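Side-chain contacts in Ras GTPase-activating-like protein IQGAP2 (Homo sapiens, PDB 5CJP), which carries a RasGAP-related domain that probably binds GTP-loaded Rho-family GTPases such as Cdc42 rather than speeding their GTP hydrolysis: residues A241-D246 with S269-L274; M96-N101 with Y234-N239; Y19-Q22 with Y27-K30. All coordinates share one frame; numbering follows the deposited sequence.

How the contacts relate
Reading from the N terminus, contact 3 comes first. It closes a very short loop, with four residues between its segments, and joins helix 7-23 to helix 25-34. Contact 2 then closes a loop of 132 residues, mostly helical, and brings helix 92-102 beside helix 222-243. Contact 1 follows directly and joins the C-terminal end of helix 222-243 to helix 261-278 across 22 residues. The three loops lie in series; none nests or crosses. Contacts 1 and 2 share helix 222-243 and touch. Contact 2 also reaches contact 3, where Met96 CE lies 3.6 Å from Ala29 CB. Contacts 1 and 3 stay about 23 Å apart at their nearest atoms.

Contact 1: A241-D246 with S269-L274; sequences AIVAPD and SVAKVL
Val243 and Ala271 meet through methyls alone; the flat groups at this contact are the amide of Asn239 and the ring of Tyr234, on the same helix as Val243. The side chain of Asn239 packs on Ala271 through its amide oxygen, and Tyr234 brings its hydroxyl end against both Ile242 and Leu274. Tyr234 OH is 3.5 Å from Ile242 CD1.

Across the contact itself the touching groups are methyls. Val243 CG2 lies 3.2 Å from Ala271 CB. With CG1 anti to the backbone N (chi1 165°), CG2 stands beside that nitrogen, and this is the branch that meets the alanine. The backbones come near each other at the same place, with 6.4 Å between the CA atoms of Val243 and Ala271. The second pair is looser. Ile242 CD1 and Leu274 CD1, each anti to its own CA, stand 4.4 Å apart. Leu274 also packs on Thr184 and Val187 of helix 167-193, which carries the apolar layer further.

Helix 222-243 ends here, and Ala244 is the first residue to leave helical angles. Arg264, on helix 261-278 but outside both segments, accompanies this end. Its NE bonds the carbonyl O of Val243, and its NH2 forms a salt bridge with Asp246 OD1. The sequence from Asn239 onward resembles the Asn-Pro-Ala that follows the FLR motif in Ras GTPase activators. Val243 also packs on an apolar side chain of the other protein in the complex.

Between the two segments the hold is by methyls, with no hydrogen bond. Asn239 on Ala271 and Tyr234 on Leu274 add to the join between the helices. The polar hold lies beside them, in the bonds of Arg264 to the helix end.

Contact 2: M96-N101 with Y234-N239; sequences MVVSFN and YYRYMN
Val98 turns CG1 to the backbone of helix 222-243 and CG2 to Arg236 CB, while Tyr237 comes past it with its ring edge. The helices run nearly parallel, with a 20° angle between their directions and 9.7 Å between the axes of the short segments.

Val98 CG1 does most of the touching. It lies 3.8 Å from Arg236 O and 4.1 Å from Tyr237 CA. The other branch, CG2, is 4.2 Å from Arg236 CB, so the valine packs against the start of the arginine side chain and not its guanidinium group.

Tyr237 has CG anti to the backbone N (chi1 -180°), which carries the ring toward helix 92-102. Its edge faces that helix, and the carbonyl oxygens of Val98 and Asn101 lie near the ring plane. Tyr237 OH stands 3.6 Å from Asn101 O, a near approach, longer than a hydrogen bond.

Asn101 turns its amide back onto its own helix. ND2 donates to Val97 O at 2.8 Å. The backbone N of Asn101 reaches the same oxygen from the opposite face of its plane, so two bonds grip it. On the facing helix, Tyr234 to Met238 form a wider pi-type turn, closed by Asn239 N to Tyr234 O.

Tyr235 stacks on an aromatic side chain of the partner protein, probably a GTPase. Tyr234-Tyr235-Arg236 stands where Ras GTPase activators probably have the FLR motif.

Between the segments the contact is van der Waals. Bonds beside it are Asn101 ND2 to Val97 O and Arg102 NH2 to Tyr237 O.

Contact 3: Y19-Q22 with Y27-K30; sequences YLLQ and YLAK
Leu20 has CG beside the backbone N (chi1 -65°), and its methyls reach Tyr27. In Leu28, CG is anti to the backbone N (chi1 -151°) and comes to Leu20 CB. Leu20 CB sits 3.9 Å from Leu28 CG, where the backbones are also near, with the CA atoms of the two residues 5.8 Å apart.

At the end of Leu20, CD2 lies in the plane of the tyrosine ring, at its edge, 3.9 Å from Tyr27 CD2. CD1 is almost as near to the same ring atom. The leucine therefore borders the ring and does not lie over a face.

Leu21 starts out pointing away from helix 25-34, but with chi1 at -95° its end returns. Leu21 CD2 comes 3.6 Å from Leu28 CD1, and the two side chains cross at a slant. Leu28 thus has Leu20 at its CB and CG, and Leu21 at its CD1. Beyond this pair, Leu21 packs on Thr50 and Leu28 on Val47, both of helix 37-54.

The segments belong to two helices joined by a tight turn. Asn24 OD1 accepts from Tyr27 N at the start of the second one. The hydroxyl of Tyr27 bonds Asp364 of the second subunit, and Leu20 packs on Leu366 of that subunit.

The contact is a small apolar cluster of three leucines and a ring edge. Its polar end lies at the subunit interface: Tyr27 offers a ring-edge carbon to Leu20 and its hydroxyl to Asp364 of the second subunit.

Contact 1: A241-D246 with S269-L274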
loop_
_atom_site.group_PDB
_atom_site.type_symbol
_atom_site.label_atom_id
_atom_site.label_comp_id
_atom_site.label_asym_id
_atom_site.label_seq_id
_atom_site.Cartn_x
_atom_site.Cartn_y
_atom_site.Cartn_z
ATOM N N ALA E 241 -11.011 26.425 2.068
ATOM C CA ALA E 241 -9.978 26.151 1.082
ATOM C C ALA E 241 -9.241 27.426 0.675
ATOM O O ALA E 241 -8.079 27.389 0.234
ATOM C CB ALA E 241 -10.582 25.488 -0.122
ATOM N N ILE E 242 -9.913 28.559 0.817
ATOM C CA ILE E 242 -9.290 29.824 0.501
ATOM C C ILE E 242 -8.299 30.153 1.635
ATOM O O ILE E 242 -7.155 30.527 1.391
ATOM C CB ILE E 242 -10.350 30.931 0.385
ATOM C CG1 ILE E 242 -11.211 30.689 -0.858
ATOM C CG2 ILE E 242 -9.688 32.301 0.342
ATOM C CD1 ILE E 242 -12.452 31.513 -0.864
ATOM N N VAL E 243 -8.744 29.986 2.877
ATOM C CA VAL E 243 -7.923 30.263 4.048
ATOM C C VAL E 243 -6.802 29.253 4.263
ATOM O O VAL E 243 -5.739 29.592 4.779
ATOM C CB VAL E 243 -8.798 30.305 5.307
ATOM C CG1 VAL E 243 -7.933 30.210 6.563
ATOM C CG2 VAL E 243 -9.604 31.584 5.317
ATOM N N ALA E 244 -7.036 28.007 3.882
ATOM C CA ALA E 244 -6.009 26.989 4.053
ATOM C C ALA E 244 -5.836 26.148 2.802
ATOM O O ALA E 244 -6.162 24.971 2.797
ATOM C CB ALA E 244 -6.346 26.092 5.239
ATOM N N PRO E 245 -5.325 26.749 1.718
ATOM C CA PRO E 245 -5.126 25.995 0.482
ATOM C C PRO E 245 -4.087 24.901 0.656
ATOM O O PRO E 245 -4.052 23.946 -0.111
ATOM C CB PRO E 245 -4.686 27.068 -0.513
ATOM C CG PRO E 245 -4.045 28.100 0.352
ATOM C CD PRO E 245 -4.978 28.168 1.521
ATOM N N ASP E 246 -3.237 25.040 1.664
ATOM C CA ASP E 246 -2.196 24.053 1.931
ATOM C C ASP E 246 -2.792 22.859 2.642
ATOM O O ASP E 246 -2.328 21.729 2.480
ATOM C CB ASP E 246 -1.100 24.677 2.791
ATOM C CG ASP E 246 -1.651 25.350 4.038
ATOM O OD1 ASP E 246 -2.761 25.926 3.980
ATOM O OD2 ASP E 246 -0.966 25.322 5.082
ATOM N N SER E 269 -7.767 37.482 5.312
ATOM C CA SER E 269 -8.491 38.737 5.141
ATOM C C SER E 269 -9.520 38.632 4.015
ATOM O O SER E 269 -10.612 39.208 4.092
ATOM C CB SER E 269 -7.520 39.882 4.863
ATOM O OG SER E 269 -6.811 40.239 6.038
ATOM N N VAL E 270 -9.183 37.886 2.973
ATOM C CA VAL E 270 -10.122 37.754 1.881
ATOM C C VAL E 270 -11.322 37.002 2.404
ATOM O O VAL E 270 -12.454 37.396 2.155
ATOM C CB VAL E 270 -9.536 36.984 0.692
ATOM C CG1 VAL E 270 -10.574 36.905 -0.407
ATOM C CG2 VAL E 270 -8.277 37.663 0.183
ATOM N N ALA E 271 -11.073 35.926 3.145
ATOM C CA ALA E 271 -12.150 35.117 3.705
ATOM C C ALA E 271 -13.078 35.930 4.597
ATOM O O ALA E 271 -14.287 35.704 4.620
ATOM C CB ALA E 271 -11.580 33.976 4.478
ATOM N N LYS E 272 -12.512 36.873 5.339
ATOM C CA LYS E 272 -13.323 37.691 6.212
ATOM C C LYS E 272 -14.234 38.592 5.379
ATOM O O LYS E 272 -15.442 38.654 5.613
ATOM C CB LYS E 272 -12.440 38.523 7.141
ATOM C CG LYS E 272 -13.221 39.257 8.218
ATOM C CD LYS E 272 -12.297 40.017 9.119
ATOM C CE LYS E 272 -13.054 40.900 10.097
ATOM N NZ LYS E 272 -12.091 41.780 10.842
ATOM N N VAL E 273 -13.673 39.282 4.398
ATOM C CA VAL E 273 -14.505 40.144 3.567
ATOM C C VAL E 273 -15.606 39.348 2.880
ATOM O O VAL E 273 -16.762 39.758 2.877
ATOM C CB VAL E 273 -13.689 40.866 2.488
ATOM C CG1 VAL E 273 -14.630 41.627 1.565
ATOM C CG2 VAL E 273 -12.716 41.824 3.135
ATOM N N LEU E 274 -15.259 38.204 2.298
ATOM C CA LEU E 274 -16.260 37.397 1.620
ATOM C C LEU E 274 -17.328 36.808 2.556
ATOM O O LEU E 274 -18.492 36.689 2.157
ATOM C CB LEU E 274 -15.584 36.298 0.782
ATOM C CG LEU E 274 -14.842 36.741 -0.499
ATOM C CD1 LEU E 274 -14.323 35.521 -1.251
ATOM C CD2 LEU E 274 -15.768 37.532 -1.401
#

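Contact 2: M96-N101 with Y234-N239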
loop_
_atom_site.group_PDB
_atom_site.type_symbol
_atom_site.label_atom_id
_atom_site.label_comp_id
_atom_site.label_asym_id
_atom_site.label_seq_id
_atom_site.Cartn_x
_atom_site.Cartn_y
_atom_site.Cartn_z
ATOM N N MET E 96 -20.311 15.595 6.792
ATOM C CA MET E 96 -19.966 14.529 5.867
ATOM C C MET E 96 -20.258 14.953 4.437
ATOM O O MET E 96 -19.486 14.663 3.513
ATOM C CB MET E 96 -20.747 13.268 6.219
ATOM C CG MET E 96 -20.399 12.072 5.358
ATOM S SD MET E 96 -20.939 10.561 6.167
ATOM C CE MET E 96 -21.758 9.867 4.873
ATOM N N VAL E 97 -21.376 15.648 4.259
ATOM C CA VAL E 97 -21.756 16.116 2.941
ATOM C C VAL E 97 -20.663 17.002 2.401
ATOM O O VAL E 97 -20.297 16.888 1.237
ATOM C CB VAL E 97 -23.074 16.917 2.979
ATOM C CG1 VAL E 97 -23.206 17.786 1.715
ATOM C CG2 VAL E 97 -24.241 15.954 3.083
ATOM N N VAL E 98 -20.143 17.882 3.251
ATOM C CA VAL E 98 -19.082 18.793 2.845
ATOM C C VAL E 98 -17.764 18.108 2.530
ATOM O O VAL E 98 -17.165 18.398 1.508
ATOM C CB VAL E 98 -18.834 19.875 3.912
ATOM C CG1 VAL E 98 -17.538 20.633 3.616
ATOM C CG2 VAL E 98 -20.014 20.829 3.934
ATOM N N SER E 99 -17.308 17.208 3.397
ATOM C CA SER E 99 -16.048 16.503 3.166
ATOM C C SER E 99 -16.125 15.641 1.930
ATOM O O SER E 99 -15.253 15.684 1.079
ATOM C CB SER E 99 -15.684 15.597 4.345
ATOM O OG SER E 99 -15.410 16.330 5.523
ATOM N N PHE E 100 -17.178 14.848 1.833
ATOM C CA PHE E 100 -17.328 13.969 0.692
ATOM C C PHE E 100 -17.281 14.717 -0.626
ATOM O O PHE E 100 -16.772 14.206 -1.613
ATOM C CB PHE E 100 -18.631 13.183 0.783
ATOM C CG PHE E 100 -18.845 12.268 -0.377
ATOM C CD1 PHE E 100 -18.121 11.083 -0.482
ATOM C CD2 PHE E 100 -19.715 12.629 -1.421
ATOM C CE1 PHE E 100 -18.256 10.270 -1.605
ATOM C CE2 PHE E 100 -19.855 11.822 -2.555
ATOM C CZ PHE E 100 -19.129 10.645 -2.646
ATOM N N ASN E 101 -17.806 15.934 -0.650
ATOM C CA ASN E 101 -17.792 16.698 -1.884
ATOM C C ASN E 101 -16.455 17.373 -2.186
ATOM O O ASN E 101 -16.221 17.834 -3.301
ATOM C CB ASN E 101 -18.946 17.712 -1.875
ATOM C CG ASN E 101 -20.269 17.082 -2.320
ATOM O OD1 ASN E 101 -20.426 16.716 -3.479
ATOM N ND2 ASN E 101 -21.201 16.935 -1.401
ATOM N N TYR E 234 -20.650 28.328 0.972
ATOM C CA TYR E 234 -19.523 29.208 1.180
ATOM C C TYR E 234 -18.702 29.037 2.450
ATOM O O TYR E 234 -17.553 28.614 2.390
ATOM C CB TYR E 234 -19.943 30.686 1.064
ATOM C CG TYR E 234 -18.725 31.557 0.953
ATOM C CD1 TYR E 234 -17.917 31.492 -0.174
ATOM C CD2 TYR E 234 -18.259 32.274 2.050
ATOM C CE1 TYR E 234 -16.652 32.098 -0.203
ATOM C CE2 TYR E 234 -16.999 32.880 2.031
ATOM C CZ TYR E 234 -16.203 32.777 0.905
ATOM O OH TYR E 234 -14.931 33.295 0.913
ATOM N N TYR E 235 -19.267 29.386 3.597
ATOM C CA TYR E 235 -18.517 29.306 4.849
ATOM C C TYR E 235 -18.012 27.911 5.170
ATOM O O TYR E 235 -16.929 27.738 5.702
ATOM C CB TYR E 235 -19.373 29.803 6.020
ATOM C CG TYR E 235 -18.603 29.933 7.314
ATOM C CD1 TYR E 235 -17.721 30.989 7.515
ATOM C CD2 TYR E 235 -18.728 28.980 8.321
ATOM C CE1 TYR E 235 -16.987 31.099 8.675
ATOM C CE2 TYR E 235 -17.998 29.073 9.495
ATOM C CZ TYR E 235 -17.126 30.137 9.671
ATOM O OH TYR E 235 -16.388 30.241 10.835
ATOM N N ARG E 236 -18.810 26.910 4.840
ATOM C CA ARG E 236 -18.455 25.541 5.127
ATOM C C ARG E 236 -17.665 24.836 4.018
ATOM O O ARG E 236 -16.633 24.212 4.289
ATOM C CB ARG E 236 -19.737 24.770 5.466
ATOM C CG ARG E 236 -19.856 24.375 6.940
ATOM C CD ARG E 236 -18.816 23.279 7.213
ATOM N NE ARG E 236 -19.037 22.449 8.402
ATOM C CZ ARG E 236 -20.222 22.135 8.911
ATOM N NH1 ARG E 236 -21.344 22.591 8.371
ATOM N NH2 ARG E 236 -20.282 21.312 9.945
ATOM N N TYR E 237 -18.115 24.961 2.771
ATOM C CA TYR E 237 -17.460 24.281 1.661
ATOM C C TYR E 237 -16.168 24.863 1.099
ATOM O O TYR E 237 -15.137 24.198 1.102
ATOM C CB TYR E 237 -18.463 24.090 0.520
ATOM C CG TYR E 237 -17.904 23.381 -0.697
ATOM C CD1 TYR E 237 -17.271 22.131 -0.579
ATOM C CD2 TYR E 237 -18.039 23.941 -1.976
ATOM C CE1 TYR E 237 -16.791 21.460 -1.701
ATOM C CE2 TYR E 237 -17.561 23.274 -3.113
ATOM C CZ TYR E 237 -16.939 22.035 -2.970
ATOM O OH TYR E 237 -16.460 21.369 -4.090
ATOM N N MET E 238 -16.204 26.097 0.613
ATOM C CA MET E 238 -15.001 26.665 0.011
ATOM C C MET E 238 -14.181 27.688 0.783
ATOM O O MET E 238 -12.985 27.801 0.550
ATOM C CB MET E 238 -15.341 27.238 -1.352
ATOM C CG MET E 238 -16.289 28.402 -1.327
ATOM S SD MET E 238 -16.713 28.738 -3.030
ATOM C CE MET E 238 -18.505 28.287 -3.044
ATOM N N ASN E 239 -14.799 28.431 1.697
ATOM C CA ASN E 239 -14.050 29.430 2.446
ATOM C C ASN E 239 -12.832 28.801 3.147
ATOM O O ASN E 239 -11.766 29.421 3.258
ATOM C CB ASN E 239 -14.970 30.135 3.448
ATOM C CG ASN E 239 -14.450 31.499 3.849
ATOM O OD1 ASN E 239 -13.965 32.263 3.013
ATOM N ND2 ASN E 239 -14.561 31.821 5.128
#

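Contact 3: Y19-Q22 with Y27-K30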
loop_
_atom_site.group_PDB
_atom_site.type_symbol
_atom_site.label_atom_id
_atom_site.label_comp_id
_atom_site.label_asym_id
_atom_site.label_seq_id
_atom_site.Cartn_x
_atom_site.Cartn_y
_atom_site.Cartn_z
ATOM N N TYR E 19 -16.958 -5.024 9.128
ATOM C CA TYR E 19 -17.998 -5.599 8.290
ATOM C C TYR E 19 -18.815 -4.510 7.573
ATOM O O TYR E 19 -18.986 -4.545 6.370
ATOM C CB TYR E 19 -18.920 -6.457 9.159
ATOM C CG TYR E 19 -20.140 -6.942 8.421
ATOM C CD1 TYR E 19 -20.015 -7.766 7.307
ATOM C CD2 TYR E 19 -21.424 -6.567 8.828
ATOM C CE1 TYR E 19 -21.136 -8.209 6.610
ATOM C CE2 TYR E 19 -22.558 -7.008 8.142
ATOM C CZ TYR E 19 -22.411 -7.826 7.033
ATOM O OH TYR E 19 -23.527 -8.258 6.335
ATOM N N LEU E 20 -19.329 -3.550 8.325
ATOM C CA LEU E 20 -20.101 -2.478 7.736
ATOM C C LEU E 20 -19.271 -1.645 6.764
ATOM O O LEU E 20 -19.757 -1.250 5.705
ATOM C CB LEU E 20 -20.676 -1.591 8.836
ATOM C CG LEU E 20 -21.694 -2.323 9.728
ATOM C CD1 LEU E 20 -22.275 -1.369 10.757
ATOM C CD2 LEU E 20 -22.801 -2.907 8.844
ATOM N N LEU E 21 -18.015 -1.381 7.104
ATOM C CA LEU E 21 -17.166 -0.603 6.208
ATOM C C LEU E 21 -17.093 -1.183 4.799
ATOM O O LEU E 21 -17.117 -0.435 3.826
ATOM C CB LEU E 21 -15.752 -0.504 6.758
ATOM C CG LEU E 21 -15.442 0.741 7.572
ATOM C CD1 LEU E 21 -14.027 0.633 8.108
ATOM C CD2 LEU E 21 -15.598 1.969 6.701
ATOM N N GLN E 22 -17.000 -2.508 4.699
ATOM C CA GLN E 22 -16.892 -3.204 3.414
ATOM C C GLN E 22 -18.209 -3.683 2.813
ATOM O O GLN E 22 -18.336 -3.826 1.594
ATOM C CB GLN E 22 -15.994 -4.444 3.567
ATOM C CG GLN E 22 -14.568 -4.138 4.023
ATOM C CD GLN E 22 -13.841 -5.365 4.539
ATOM O OE1 GLN E 22 -13.480 -6.273 3.769
ATOM N NE2 GLN E 22 -13.629 -5.407 5.849
ATOM N N TYR E 27 -25.111 2.196 5.853
ATOM C CA TYR E 27 -25.643 2.003 7.188
ATOM C C TYR E 27 -24.623 2.471 8.234
ATOM O O TYR E 27 -24.993 2.993 9.293
ATOM C CB TYR E 27 -26.039 0.525 7.368
ATOM C CG TYR E 27 -26.602 0.190 8.733
ATOM C CD1 TYR E 27 -27.698 0.883 9.247
ATOM C CD2 TYR E 27 -26.003 -0.782 9.539
ATOM C CE1 TYR E 27 -28.190 0.632 10.533
ATOM C CE2 TYR E 27 -26.478 -1.039 10.825
ATOM C CZ TYR E 27 -27.575 -0.323 11.312
ATOM O OH TYR E 27 -28.045 -0.552 12.573
ATOM N N LEU E 28 -23.334 2.307 7.940
ATOM C CA LEU E 28 -22.298 2.767 8.876
ATOM C C LEU E 28 -22.468 4.289 8.998
ATOM O O LEU E 28 -22.507 4.840 10.111
ATOM C CB LEU E 28 -20.898 2.459 8.347
ATOM C CG LEU E 28 -19.817 2.217 9.407
ATOM C CD1 LEU E 28 -18.462 2.573 8.868
ATOM C CD2 LEU E 28 -20.072 3.044 10.610
ATOM N N ALA E 29 -22.558 4.956 7.844
ATOM C CA ALA E 29 -22.746 6.398 7.797
ATOM C C ALA E 29 -23.945 6.792 8.648
ATOM O O ALA E 29 -23.866 7.725 9.454
ATOM C CB ALA E 29 -22.965 6.858 6.365
ATOM N N LYS E 30 -25.064 6.096 8.471
ATOM C CA LYS E 30 -26.234 6.416 9.273
ATOM C C LYS E 30 -25.907 6.297 10.778
ATOM O O LYS E 30 -26.237 7.190 11.564
ATOM C CB LYS E 30 -27.410 5.501 8.911
ATOM C CG LYS E 30 -28.659 5.781 9.710
ATOM C CD LYS E 30 -29.586 4.592 9.673
ATOM C CE LYS E 30 -30.738 4.741 10.657
ATOM N NZ LYS E 30 -31.393 3.419 10.958
#